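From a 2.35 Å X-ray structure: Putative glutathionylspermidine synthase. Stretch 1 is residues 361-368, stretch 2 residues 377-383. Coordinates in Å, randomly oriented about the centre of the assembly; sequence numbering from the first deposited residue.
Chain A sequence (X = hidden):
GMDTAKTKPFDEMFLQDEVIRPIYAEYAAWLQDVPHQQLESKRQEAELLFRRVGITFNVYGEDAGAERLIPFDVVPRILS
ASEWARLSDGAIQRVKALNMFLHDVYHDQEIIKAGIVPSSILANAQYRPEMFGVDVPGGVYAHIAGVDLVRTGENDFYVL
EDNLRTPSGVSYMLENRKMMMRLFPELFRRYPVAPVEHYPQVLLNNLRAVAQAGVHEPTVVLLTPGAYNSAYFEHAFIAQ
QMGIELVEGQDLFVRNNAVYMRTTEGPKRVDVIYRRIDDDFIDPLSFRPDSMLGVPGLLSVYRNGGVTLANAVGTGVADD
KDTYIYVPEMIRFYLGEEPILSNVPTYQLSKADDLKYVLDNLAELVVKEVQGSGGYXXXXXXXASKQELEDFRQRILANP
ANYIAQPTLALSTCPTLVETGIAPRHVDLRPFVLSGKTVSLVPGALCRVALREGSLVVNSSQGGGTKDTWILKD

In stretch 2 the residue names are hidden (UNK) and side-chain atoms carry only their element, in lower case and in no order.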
# COMPACT_ATOMS: atom_id res chain seq x y z
N ASN A 361 24.09 17.80 -1.69
CA ASN A 361 23.91 17.07 -2.95
C ASN A 361 22.45 17.12 -3.42
O ASN A 361 21.99 16.21 -4.11
CB ASN A 361 24.38 15.62 -2.78
CG ASN A 361 25.82 15.51 -2.38
OD1 ASN A 361 26.72 15.54 -3.22
ND2 ASN A 361 26.07 15.40 -1.10
N LEU A 362 21.75 18.21 -3.08
CA LEU A 362 20.33 18.42 -3.36
C LEU A 362 19.91 18.24 -4.83
O LEU A 362 18.82 17.72 -5.09
CB LEU A 362 19.89 19.79 -2.81
CG LEU A 362 18.42 19.95 -2.44
CD1 LEU A 362 18.02 19.02 -1.31
CD2 LEU A 362 18.12 21.38 -2.04
N ALA A 363 20.76 18.66 -5.79
CA ALA A 363 20.44 18.59 -7.23
C ALA A 363 20.55 17.15 -7.82
O ALA A 363 20.33 16.97 -9.02
CB ALA A 363 21.34 19.55 -8.00
N GLU A 364 20.91 16.15 -6.97
CA GLU A 364 21.07 14.76 -7.40
C GLU A 364 20.06 13.84 -6.72
O GLU A 364 20.00 12.64 -7.04
CB GLU A 364 22.49 14.27 -7.05
CG GLU A 364 23.59 14.94 -7.85
CD GLU A 364 24.96 14.83 -7.19
OE1 GLU A 364 25.50 13.71 -7.13
OE2 GLU A 364 25.47 15.87 -6.71
N LEU A 365 19.26 14.38 -5.79
CA LEU A 365 18.36 13.58 -4.97
C LEU A 365 16.91 13.93 -5.13
O LEU A 365 16.57 14.94 -5.75
CB LEU A 365 18.75 13.72 -3.47
CG LEU A 365 20.20 13.39 -3.11
CD1 LEU A 365 20.54 13.91 -1.74
CD2 LEU A 365 20.46 11.89 -3.20
N VAL A 366 16.03 13.09 -4.54
CA VAL A 366 14.59 13.28 -4.48
C VAL A 366 14.24 13.48 -3.02
O VAL A 366 14.54 12.61 -2.20
CB VAL A 366 13.82 12.07 -5.09
CG1 VAL A 366 12.32 12.18 -4.81
CG2 VAL A 366 14.08 11.95 -6.59
N VAL A 367 13.65 14.62 -2.68
CA VAL A 367 13.30 14.92 -1.29
C VAL A 367 11.80 14.93 -1.14
O VAL A 367 11.11 15.47 -1.99
CB VAL A 367 13.96 16.23 -0.78
CG1 VAL A 367 13.77 16.40 0.72
CG2 VAL A 367 15.44 16.28 -1.14
N LYS A 368 11.29 14.26 -0.10
CA LYS A 368 9.85 14.15 0.13
C LYS A 368 9.54 14.49 1.57
O LYS A 368 10.32 14.14 2.45
CB LYS A 368 9.34 12.71 -0.13
CG LYS A 368 9.86 12.02 -1.38
CD LYS A 368 9.65 10.51 -1.26
CE LYS A 368 10.02 9.77 -2.51
NZ LYS A 368 9.90 8.30 -2.32
N UNK A 377 4.44 18.01 -0.76
CA UNK A 377 5.70 18.59 -1.23
C UNK A 377 6.72 17.54 -1.64
O UNK A 377 6.85 16.50 -0.98
N UNK A 378 7.45 17.80 -2.74
CA UNK A 378 8.46 16.89 -3.29
C UNK A 378 9.38 17.62 -4.26
O UNK A 378 8.89 18.32 -5.16
se UNK A 378 7.98 13.16 -5.41
c UNK A 378 8.73 14.87 -4.86
c UNK A 378 9.16 12.76 -6.88
c UNK A 378 7.78 15.69 -3.99
N UNK A 379 10.70 17.45 -4.10
CA UNK A 379 11.66 18.07 -5.00
C UNK A 379 12.43 17.02 -5.80
O UNK A 379 12.99 16.10 -5.22
c UNK A 379 13.88 19.45 -5.01
c UNK A 379 12.64 18.97 -4.22
c UNK A 379 13.63 20.80 -5.66
c UNK A 379 15.09 19.50 -4.13
N UNK A 380 12.49 17.20 -7.13
CA UNK A 380 13.28 16.34 -7.99
C UNK A 380 14.53 17.12 -8.38
O UNK A 380 14.50 17.94 -9.30
c UNK A 380 12.49 15.81 -9.22
c UNK A 380 11.20 15.12 -8.79
c UNK A 380 13.35 14.86 -10.06
N UNK A 381 15.59 16.93 -7.60
CA UNK A 381 16.88 17.59 -7.77
C UNK A 381 17.37 17.74 -9.20
O UNK A 381 17.69 18.85 -9.61
N UNK A 382 17.44 16.64 -10.00
CA UNK A 382 17.93 16.77 -11.38
C UNK A 382 16.99 17.55 -12.32
O UNK A 382 17.43 18.03 -13.36
c UNK A 382 18.07 14.49 -10.58
c UNK A 382 18.13 15.32 -11.84
c UNK A 382 17.15 15.22 -9.68
N UNK A 383 15.70 17.68 -11.93
CA UNK A 383 14.70 18.41 -12.71
C UNK A 383 14.40 19.77 -12.06
O UNK A 383 13.28 20.28 -12.17
c UNK A 383 13.42 17.58 -12.80

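Position 377 has backbone atoms and nothing beyond CA, and the O of position 377 lies 4.0 Å from CA of Lys368. The absence of any side-chain atom makes it Gly377, and its contribution is slight.

Position 378 carries four side-chain atoms, three carbons and a selenium, in an unbranched chain with selenium third from the backbone and a single carbon after it. The last carbon of the chain at position 378 lies 3.8 Å from CG1 of Val366. That order of atoms is the signature of selenomethionine, so the residue is Met378 and the carbon is its CE. All three chi angles are t, and this extended chain lies on the same face of the sheet as Val366 and Lys368. Its backbone pairs with Lys368 without hydrogen bonds between the two, while CA of Met378 makes a CA-H...O contact of 3.3 Å with O of Val367.

Position 379 shows four carbons, forked at the second, and one branch end of position 379 comes 3.8 Å from CG of Leu362. A fork one carbon out from CB identifies Leu379; the atom in question is CD2 of Leu379, which also lies 4.4 Å from CG2 of Val367. This residue has the largest area covered by stretch 1. Its backbone forms both hydrogen bonds of the pair with Val367: Leu379 N to Val367 O at 2.9 Å and Val367 N to Leu379 O at 3.0 Å. Leu379 O also receives a CA-H...O contact from CA of Val366 at 3.3 Å.

Position 380 has three carbons, one bearing the other two, so the branch falls at CB itself: Val380. It pairs with Val366 across the sheet, CA of Val380 to CA of Val366 4.8 Å, in a pair without hydrogen bonds of its own, and its side chain shares a face with that of Val366.

Position 381 again has no side-chain atom, and here the absence matters. The CA of position 381 sits 3.3 Å from O of Leu362, and its N donates a 2.9 Å hydrogen bond to O of Leu365. This is Gly381. An ideal CB on Gly381 would point toward stretch 1 and fall 2.3 Å from Leu362 O and 2.6 Å from Leu365 O, both clashes.

Position 382 has three carbons that close a ring onto its own N, and the N of position 382 lies 3.1 Å from O of Ala363. The ring makes it Pro382. That N has no hydrogen to share, so the approach is packing, not a hydrogen bond.

Position 383 bears a single carbon and does not touch stretch 1. It is Ala383, and N of Ala383 bonds to O of Val380 at 2.9 Å, closing the turn.

The contact follows two rules. Along the antiparallel strands, backbone hydrogen bonds set the register and alternation sorts the side chains: Leu379 and Val367 share one face, while Met378, Val380, Val366 and Lys368 share the other. Beyond the strand, close backbone approach is added: Gly381, without a CB, fits against the carbonyls of Leu362 and Leu365, and the ring of Pro382 packs beside it.

Stretch 2 (377-383) GMLVGPA
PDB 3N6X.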